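Local coordinates for UspA domain-containing protein (Pyrococcus horikoshii, PDB 2DUM), which is of unknown function but belongs to the universal stress protein A family and probably serves as a UspA-like stress-response protein, at residues R20-R28 / V151-E159; P11-Y19 / K79-V87. All coordinates share one frame; numbering follows the deposited sequence.

Interaction 1 of 2, residues R20-R28 / V151-E159; sequences RAVEVFEKR and VLIIKEVDE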
loop_
_atom_site.group_PDB
_atom_site.type_symbol
_atom_site.label_atom_id
_atom_site.label_comp_id
_atom_site.label_asym_id
_atom_site.label_seq_id
_atom_site.Cartn_x
_atom_site.Cartn_y
_atom_site.Cartn_z
ATOM N N ARG A 20 -8.682 6.843 -12.772
ATOM C CA ARG A 20 -8.675 5.417 -12.845
ATOM C C ARG A 20 -8.542 4.780 -11.475
ATOM O O ARG A 20 -9.271 3.833 -11.121
ATOM C CB ARG A 20 -7.549 4.980 -13.744
ATOM C CG ARG A 20 -7.972 4.648 -15.212
ATOM C CD ARG A 20 -9.315 3.821 -15.433
ATOM N NE ARG A 20 -9.380 2.406 -14.951
ATOM C CZ ARG A 20 -10.479 1.608 -14.979
ATOM N NH1 ARG A 20 -11.665 2.024 -15.462
ATOM N NH2 ARG A 20 -10.396 0.355 -14.522
ATOM N N ALA A 21 -7.629 5.308 -10.676
ATOM C CA ALA A 21 -7.388 4.718 -9.355
ATOM C C ALA A 21 -8.665 4.704 -8.607
ATOM O O ALA A 21 -8.973 3.759 -7.891
ATOM C CB ALA A 21 -6.418 5.439 -8.650
ATOM N N VAL A 22 -9.446 5.741 -8.856
ATOM C CA VAL A 22 -10.771 5.895 -8.229
ATOM C C VAL A 22 -11.777 4.834 -8.694
ATOM O O VAL A 22 -12.392 4.184 -7.819
ATOM C CB VAL A 22 -11.340 7.337 -8.357
ATOM C CG1 VAL A 22 -12.761 7.399 -7.934
ATOM C CG2 VAL A 22 -10.559 8.311 -7.498
ATOM N N GLU A 23 -11.941 4.600 -10.008
ATOM C CA GLU A 23 -12.717 3.389 -10.440
ATOM C C GLU A 23 -12.185 2.126 -9.772
ATOM O O GLU A 23 -12.920 1.399 -9.065
ATOM C CB GLU A 23 -12.667 3.167 -11.942
ATOM C CG GLU A 23 -13.514 4.166 -12.695
ATOM C CD GLU A 23 -12.868 4.658 -14.029
ATOM O OE1 GLU A 23 -11.611 4.744 -14.171
ATOM O OE2 GLU A 23 -13.635 5.005 -14.954
ATOM N N VAL A 24 -10.886 1.886 -9.963
ATOM C CA VAL A 24 -10.334 0.651 -9.488
ATOM C C VAL A 24 -10.697 0.503 -8.025
ATOM O O VAL A 24 -11.134 -0.562 -7.675
ATOM C CB VAL A 24 -8.850 0.621 -9.645
ATOM C CG1 VAL A 24 -8.384 -0.751 -9.502
ATOM C CG2 VAL A 24 -8.489 1.177 -10.981
ATOM N N PHE A 25 -10.567 1.552 -7.186
ATOM C CA PHE A 25 -10.871 1.372 -5.797
ATOM C C PHE A 25 -12.290 1.023 -5.750
ATOM O O PHE A 25 -12.684 0.095 -5.043
ATOM C CB PHE A 25 -10.698 2.610 -5.016
ATOM C CG PHE A 25 -10.789 2.389 -3.523
ATOM C CD1 PHE A 25 -9.818 1.703 -2.839
ATOM C CD2 PHE A 25 -11.829 2.898 -2.772
ATOM C CE1 PHE A 25 -9.903 1.493 -1.457
ATOM C CE2 PHE A 25 -11.885 2.690 -1.336
ATOM C CZ PHE A 25 -10.933 1.971 -0.715
ATOM N N GLU A 26 -13.073 1.716 -6.579
ATOM C CA GLU A 26 -14.529 1.545 -6.588
ATOM C C GLU A 26 -14.944 0.130 -6.882
ATOM O O GLU A 26 -15.774 -0.405 -6.160
ATOM C CB GLU A 26 -15.198 2.531 -7.542
ATOM C CG GLU A 26 -16.544 2.024 -8.202
ATOM C CD GLU A 26 -17.798 2.222 -7.287
ATOM O OE1 GLU A 26 -18.219 1.200 -6.655
ATOM O OE2 GLU A 26 -18.339 3.388 -7.186
ATOM N N LYS A 27 -14.310 -0.478 -7.905
ATOM C CA LYS A 27 -14.517 -1.944 -8.286
ATOM C C LYS A 27 -13.884 -3.010 -7.386
ATOM O O LYS A 27 -14.574 -3.912 -6.887
ATOM C CB LYS A 27 -14.177 -2.243 -9.733
ATOM C CG LYS A 27 -15.247 -3.188 -10.369
ATOM C CD LYS A 27 -16.080 -4.157 -9.283
ATOM C CE LYS A 27 -16.652 -5.582 -9.806
ATOM N NZ LYS A 27 -15.648 -6.781 -9.646
ATOM N N ARG A 28 -12.582 -2.857 -7.155
ATOM C CA ARG A 28 -11.829 -3.626 -6.170
ATOM C C ARG A 28 -12.441 -3.614 -4.820
ATOM O O ARG A 28 -12.678 -4.680 -4.280
ATOM C CB ARG A 28 -10.400 -3.103 -6.058
ATOM C CG ARG A 28 -9.697 -3.201 -7.361
ATOM C CD ARG A 28 -8.222 -3.247 -7.236
ATOM N NE ARG A 28 -7.625 -4.328 -8.061
ATOM C CZ ARG A 28 -7.475 -5.600 -7.654
ATOM N NH1 ARG A 28 -6.917 -6.477 -8.480
ATOM N NH2 ARG A 28 -7.890 -5.995 -6.425
ATOM N N VAL A 151 0.204 2.729 3.602
ATOM C CA VAL A 151 0.054 3.255 2.245
ATOM C C VAL A 151 -0.525 2.266 1.284
ATOM O O VAL A 151 0.019 1.187 1.131
ATOM C CB VAL A 151 1.375 3.758 1.629
ATOM C CG1 VAL A 151 1.177 4.179 0.119
ATOM C CG2 VAL A 151 1.917 4.946 2.355
ATOM N N LEU A 152 -1.604 2.628 0.598
ATOM C CA LEU A 152 -2.209 1.701 -0.309
ATOM C C LEU A 152 -1.801 2.127 -1.728
ATOM O O LEU A 152 -2.135 3.253 -2.277
ATOM C CB LEU A 152 -3.716 1.781 -0.133
ATOM C CG LEU A 152 -4.517 0.474 -0.094
ATOM C CD1 LEU A 152 -5.925 0.695 -0.448
ATOM C CD2 LEU A 152 -4.075 -0.454 -1.035
ATOM N N ILE A 153 -1.053 1.270 -2.386
ATOM C CA ILE A 153 -0.855 1.687 -3.759
ATOM C C ILE A 153 -1.774 0.883 -4.658
ATOM O O ILE A 153 -1.714 -0.347 -4.721
ATOM C CB ILE A 153 0.622 1.939 -4.226
ATOM C CG1 ILE A 153 0.680 1.575 -5.674
ATOM C CG2 ILE A 153 1.679 1.230 -3.442
ATOM C CD1 ILE A 153 0.847 -0.046 -5.933
ATOM N N ILE A 154 -2.715 1.582 -5.262
ATOM C CA ILE A 154 -3.753 0.906 -6.051
ATOM C C ILE A 154 -3.222 1.008 -7.469
ATOM O O ILE A 154 -2.283 1.835 -7.700
ATOM C CB ILE A 154 -5.188 1.516 -5.770
ATOM C CG1 ILE A 154 -6.257 0.464 -5.578
ATOM C CG2 ILE A 154 -5.750 2.246 -6.923
ATOM C CD1 ILE A 154 -6.417 -0.029 -4.127
ATOM N N LYS A 155 -3.728 0.169 -8.381
ATOM C CA LYS A 155 -3.118 0.078 -9.698
ATOM C C LYS A 155 -4.050 -0.160 -10.916
ATOM O O LYS A 155 -4.039 0.629 -11.885
ATOM C CB LYS A 155 -2.060 -1.005 -9.633
ATOM C CG LYS A 155 -0.759 -0.667 -10.333
ATOM C CD LYS A 155 0.274 -1.753 -10.163
ATOM C CE LYS A 155 1.088 -1.615 -8.891
ATOM N NZ LYS A 155 2.470 -2.152 -9.238
ATOM N N GLU A 156 -4.804 -1.260 -10.912
ATOM C CA GLU A 156 -5.797 -1.584 -11.964
ATOM C C GLU A 156 -6.467 -2.914 -11.634
ATOM O O GLU A 156 -5.928 -3.731 -10.860
ATOM C CB GLU A 156 -5.209 -1.576 -13.411
ATOM C CG GLU A 156 -6.226 -1.879 -14.586
ATOM C CD GLU A 156 -7.572 -1.044 -14.520
ATOM O OE1 GLU A 156 -8.625 -1.519 -13.973
ATOM O OE2 GLU A 156 -7.590 0.102 -15.026
ATOM N N VAL A 157 -7.643 -3.128 -12.215
ATOM C CA VAL A 157 -8.539 -4.190 -11.747
ATOM C C VAL A 157 -8.100 -5.626 -12.169
ATOM O O VAL A 157 -6.920 -5.859 -12.548
ATOM C CB VAL A 157 -10.131 -3.768 -11.805
ATOM C CG1 VAL A 157 -10.550 -3.068 -13.107
ATOM C CG2 VAL A 157 -11.128 -4.901 -11.316
ATOM N N ASP A 158 -9.030 -6.572 -12.025
ATOM C CA ASP A 158 -8.798 -8.005 -12.225
ATOM C C ASP A 158 -9.018 -8.572 -13.697
ATOM O O ASP A 158 -8.355 -8.154 -14.697
ATOM C CB ASP A 158 -9.605 -8.781 -11.145
ATOM C CG ASP A 158 -8.712 -9.394 -10.046
ATOM O OD1 ASP A 158 -9.254 -10.197 -9.242
ATOM O OD2 ASP A 158 -7.483 -9.108 -9.993
ATOM N N GLU A 159 -9.932 -9.540 -13.802
ATOM C CA GLU A 159 -10.088 -10.313 -15.030
ATOM C C GLU A 159 -11.248 -9.830 -15.921
ATOM O O GLU A 159 -11.129 -9.922 -17.154
ATOM C CB GLU A 159 -10.175 -11.836 -14.734
ATOM C CG GLU A 159 -11.552 -12.358 -14.245
ATOM C CD GLU A 159 -11.855 -12.045 -12.773
ATOM O OE1 GLU A 159 -11.390 -12.806 -11.888
ATOM O OE2 GLU A 159 -12.580 -11.051 -12.512
#
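OE1 of Glu156 lies at the edge of the Arg20 guanidinium, the guanidinium and carboxylate planes 32° apart, while CB of Glu23 lies over one guanidinium face near its rim. The Arg28 guanidinium carries CG1 of Val24 and the carbonyl oxygen of Glu156 at its edge, and the Phe25 ring takes CD1 of Ile154 at its edge, 4.0 Å from CD1 of the ring. This is helix packing on the parallel alpha/beta sheet of a universal stress protein: segment 20-28 of helix 16-28 crosses strand 151-154, an edge strand of the sheet within this chain, almost at right angles (101°). CG2 of Ile154 rests 3.7 Å from CB of Ala21, and CD1 of Leu152 approaches the Phe25 ring obliquely. Phe91 stacks on Phe25, and residues 151-153 pair antiparallel with a strand of the second subunit, so the sheet continues across the dimer. Beyond the strand polar bonds join the packing. The Glu156 chain bends at chi2 (49°), which brings its carboxylate back to the helix although its CB points away. Its OE1 takes NH2 of Arg20 at 2.6 Å through the syn lone pair, and the backbone N of Val157 at 2.6 Å on the anti side; OE2 receives weak bonds from NE and NH2 of the same arginine. A glutamine in place of Glu156 would probably leave the Arg20 guanidinium without its opposing charge across this contact. CG1 of Val24 packs against the Glu156 backbone, 3.6 Å from its C atom. One turn later NE of Arg28 makes a long, weak but fairly straight bond to O of Glu156, and its NH1 lies 3.1 Å from OD2 of the poorly ordered Asp158.

Interaction 2 of 2, residues P11-Y19 / K79-V87; sequences PTDFSEGAY and KLQEKAEEV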
loop_
_atom_site.group_PDB
_atom_site.type_symbol
_atom_site.label_atom_id
_atom_site.label_comp_id
_atom_site.label_asym_id
_atom_site.label_seq_id
_atom_site.Cartn_x
_atom_site.Cartn_y
_atom_site.Cartn_z
ATOM N N PRO A 11 -4.650 11.716 -2.394
ATOM C CA PRO A 11 -4.206 12.672 -3.368
ATOM C C PRO A 11 -4.601 12.435 -4.809
ATOM O O PRO A 11 -4.261 11.386 -5.407
ATOM C CB PRO A 11 -2.730 12.552 -3.251
ATOM C CG PRO A 11 -2.571 12.094 -1.748
ATOM C CD PRO A 11 -3.524 11.046 -1.747
ATOM N N THR A 12 -5.296 13.443 -5.359
ATOM C CA THR A 12 -5.628 13.502 -6.787
ATOM C C THR A 12 -4.821 14.466 -7.607
ATOM O O THR A 12 -4.662 15.645 -7.326
ATOM C CB THR A 12 -7.111 13.782 -7.144
ATOM O OG1 THR A 12 -7.220 14.003 -8.574
ATOM C CG2 THR A 12 -7.660 15.013 -6.391
ATOM N N ASP A 13 -4.420 13.905 -8.716
ATOM C CA ASP A 13 -3.398 14.394 -9.556
ATOM C C ASP A 13 -4.122 15.160 -10.581
ATOM O O ASP A 13 -3.557 15.676 -11.500
ATOM C CB ASP A 13 -2.863 13.123 -10.204
ATOM C CG ASP A 13 -1.602 13.361 -10.956
ATOM O OD1 ASP A 13 -1.290 14.569 -10.969
ATOM O OD2 ASP A 13 -0.953 12.392 -11.505
ATOM N N PHE A 14 -5.421 15.196 -10.429
ATOM C CA PHE A 14 -6.286 15.500 -11.531
ATOM C C PHE A 14 -5.926 14.758 -12.773
ATOM O O PHE A 14 -6.685 14.849 -13.708
ATOM C CB PHE A 14 -6.412 16.987 -11.779
ATOM C CG PHE A 14 -7.239 17.633 -10.767
ATOM C CD1 PHE A 14 -8.499 17.135 -10.507
ATOM C CD2 PHE A 14 -6.733 18.687 -9.975
ATOM C CE1 PHE A 14 -9.265 17.731 -9.472
ATOM C CE2 PHE A 14 -7.501 19.296 -8.922
ATOM C CZ PHE A 14 -8.750 18.835 -8.665
ATOM N N SER A 15 -4.839 13.983 -12.769
ATOM C CA SER A 15 -4.476 13.163 -13.917
ATOM C C SER A 15 -5.503 12.113 -14.336
ATOM O O SER A 15 -6.502 11.866 -13.665
ATOM C CB SER A 15 -3.193 12.387 -13.633
ATOM O OG SER A 15 -3.411 11.353 -12.666
ATOM N N GLU A 16 -5.208 11.484 -15.468
ATOM C CA GLU A 16 -5.727 10.147 -15.865
ATOM C C GLU A 16 -5.789 9.101 -14.726
ATOM O O GLU A 16 -6.854 8.555 -14.344
ATOM C CB GLU A 16 -4.710 9.555 -16.909
ATOM C CG GLU A 16 -4.709 10.087 -18.355
ATOM C CD GLU A 16 -6.111 9.988 -18.984
ATOM O OE1 GLU A 16 -7.109 10.317 -18.230
ATOM O OE2 GLU A 16 -6.200 9.590 -20.212
ATOM N N GLY A 17 -4.554 8.855 -14.255
ATOM C CA GLY A 17 -4.151 7.807 -13.338
ATOM C C GLY A 17 -4.979 7.921 -12.124
ATOM O O GLY A 17 -5.365 6.892 -11.570
ATOM N N ALA A 18 -5.289 9.192 -11.797
ATOM C CA ALA A 18 -5.983 9.647 -10.604
ATOM C C ALA A 18 -7.425 9.245 -10.668
ATOM O O ALA A 18 -7.936 8.725 -9.712
ATOM C CB ALA A 18 -5.834 11.119 -10.477
ATOM N N TYR A 19 -8.073 9.415 -11.818
ATOM C CA TYR A 19 -9.456 8.969 -11.948
ATOM C C TYR A 19 -9.603 7.479 -12.074
ATOM O O TYR A 19 -10.549 6.916 -11.596
ATOM C CB TYR A 19 -10.081 9.588 -13.172
ATOM C CG TYR A 19 -10.300 11.034 -12.961
ATOM C CD1 TYR A 19 -9.384 11.975 -13.451
ATOM C CD2 TYR A 19 -11.413 11.479 -12.227
ATOM C CE1 TYR A 19 -9.566 13.341 -13.228
ATOM C CE2 TYR A 19 -11.620 12.851 -11.994
ATOM C CZ TYR A 19 -10.683 13.773 -12.493
ATOM O OH TYR A 19 -10.877 15.115 -12.233
ATOM N N LYS A 79 -12.889 21.483 -10.057
ATOM C CA LYS A 79 -12.990 20.046 -10.324
ATOM C C LYS A 79 -12.937 19.225 -9.045
ATOM O O LYS A 79 -13.311 18.058 -9.037
ATOM C CB LYS A 79 -11.910 19.571 -11.325
ATOM C CG LYS A 79 -10.767 20.504 -11.615
ATOM C CD LYS A 79 -9.930 19.858 -12.725
ATOM C CE LYS A 79 -8.861 20.808 -13.257
ATOM N NZ LYS A 79 -9.396 22.228 -13.312
ATOM N N LEU A 80 -12.481 19.866 -7.973
ATOM C CA LEU A 80 -12.074 19.185 -6.788
ATOM C C LEU A 80 -13.295 19.137 -6.057
ATOM O O LEU A 80 -13.754 18.104 -5.702
ATOM C CB LEU A 80 -11.087 20.046 -6.012
ATOM C CG LEU A 80 -10.099 19.395 -5.047
ATOM C CD1 LEU A 80 -10.539 19.612 -3.644
ATOM C CD2 LEU A 80 -9.959 17.917 -5.354
ATOM N N GLN A 81 -13.866 20.297 -5.864
ATOM C CA GLN A 81 -14.987 20.324 -4.976
ATOM C C GLN A 81 -16.208 19.754 -5.691
ATOM O O GLN A 81 -17.235 19.456 -5.094
ATOM C CB GLN A 81 -15.187 21.677 -4.260
ATOM C CG GLN A 81 -15.908 21.523 -2.853
ATOM C CD GLN A 81 -17.479 21.098 -2.922
ATOM O OE1 GLN A 81 -18.364 21.924 -3.332
ATOM N NE2 GLN A 81 -17.793 19.815 -2.522
ATOM N N GLU A 82 -16.084 19.462 -6.955
ATOM C CA GLU A 82 -17.173 18.698 -7.454
ATOM C C GLU A 82 -16.867 17.174 -7.537
ATOM O O GLU A 82 -17.775 16.386 -7.439
ATOM C CB GLU A 82 -17.739 19.364 -8.709
ATOM C CG GLU A 82 -16.788 19.314 -9.948
ATOM C CD GLU A 82 -16.928 17.979 -10.756
ATOM O OE1 GLU A 82 -17.451 18.018 -11.925
ATOM O OE2 GLU A 82 -16.541 16.905 -10.201
ATOM N N LYS A 83 -15.600 16.775 -7.665
ATOM C CA LYS A 83 -15.138 15.361 -7.641
ATOM C C LYS A 83 -15.132 14.891 -6.204
ATOM O O LYS A 83 -14.844 13.761 -5.898
ATOM C CB LYS A 83 -13.705 15.290 -8.215
ATOM C CG LYS A 83 -12.972 13.967 -8.193
ATOM C CD LYS A 83 -11.453 14.119 -8.544
ATOM C CE LYS A 83 -10.539 12.740 -8.431
ATOM N NZ LYS A 83 -9.173 12.457 -9.234
ATOM N N ALA A 84 -15.391 15.835 -5.307
ATOM C CA ALA A 84 -15.616 15.584 -3.884
ATOM C C ALA A 84 -16.675 14.565 -3.800
ATOM O O ALA A 84 -16.537 13.612 -3.085
ATOM C CB ALA A 84 -16.110 16.815 -3.185
ATOM N N GLU A 85 -17.753 14.764 -4.526
ATOM C CA GLU A 85 -18.912 13.930 -4.276
ATOM C C GLU A 85 -18.996 12.590 -5.056
ATOM O O GLU A 85 -19.830 11.765 -4.719
ATOM C CB GLU A 85 -20.222 14.756 -4.275
ATOM C CG GLU A 85 -21.483 14.078 -3.590
ATOM C CD GLU A 85 -21.503 13.992 -1.999
ATOM O OE1 GLU A 85 -21.044 14.945 -1.242
ATOM O OE2 GLU A 85 -22.039 12.928 -1.527
ATOM N N GLU A 86 -18.129 12.335 -6.025
ATOM C CA GLU A 86 -18.095 10.965 -6.621
ATOM C C GLU A 86 -16.995 10.003 -5.987
ATOM O O GLU A 86 -17.144 8.748 -5.871
ATOM C CB GLU A 86 -18.144 11.020 -8.172
ATOM C CG GLU A 86 -17.092 10.187 -8.965
ATOM C CD GLU A 86 -15.826 10.965 -9.466
ATOM O OE1 GLU A 86 -15.663 12.169 -9.134
ATOM O OE2 GLU A 86 -14.971 10.355 -10.192
ATOM N N VAL A 87 -15.915 10.592 -5.518
ATOM C CA VAL A 87 -15.057 9.858 -4.612
ATOM C C VAL A 87 -15.744 9.313 -3.296
ATOM O O VAL A 87 -15.582 8.143 -2.908
ATOM C CB VAL A 87 -13.861 10.703 -4.312
ATOM C CG1 VAL A 87 -12.967 9.990 -3.317
ATOM C CG2 VAL A 87 -13.224 11.040 -5.617
#
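Tyr19 lays one ring face over the ammonium of Lys83, whose NZ stands 3.7 Å from the ring centroid and only 12° off the normal, a well-centred cation-pi contact. The lysine gets there fully stretched, with CG anti to the backbone N (chi1 175°) and the chain extended beyond, so that CD runs past CE2 of Tyr19 before NZ arrives over the ring. Tip to tip with it stands Thr12, whose OG1 accepts a 2.6 Å hydrogen bond from NZ. The same OG1 accepts from the backbone N of Phe14 at 2.8 Å, closing an ST turn. Lys83 is buried, and CB of Ala18 lies close to its NZ. Thr12 and Phe14 belong to the connection from strand 7-11 into helix 16-28, a beta-alpha connection of the parallel alpha/beta fold, and Lys83 reaches them from helix 69-90. Ser15 is the N-cap of helix 16-28, its OG accepting from N of Ala18. Phe14 carries the apolar part: CD of Lys79 sits over one ring face, 3.9 Å from its centroid, in a CH-pi contact, while CZ meets CD2 of Leu80 obliquely at 3.6 Å. His40 adds an edge-to-face contact to this ring. Leu80 CD2 also reaches CG2 of Thr12, 3.8 Å away.

Overall arrangement
Both contacts use helix 16-28: interaction 2 takes its first turn and the loop leading into it, interaction 1 the remainder. They meet where CG2 of Val22 packs on CG2 of Val87, with centres about 14 Å apart. Interaction 2 lies nearer the middle of the chain and joins the loop after strand 7-11 and the first turn of helix 16-28 to helix 69-90; its chief polar group is one buried lysine met by a hydroxyl and a ring. Interaction 1 sits farther out, at an edge strand of this chain's sheet beside the second subunit, and grades from buried aliphatic packing to salt bridges on more exposed residues of the C-terminal tail.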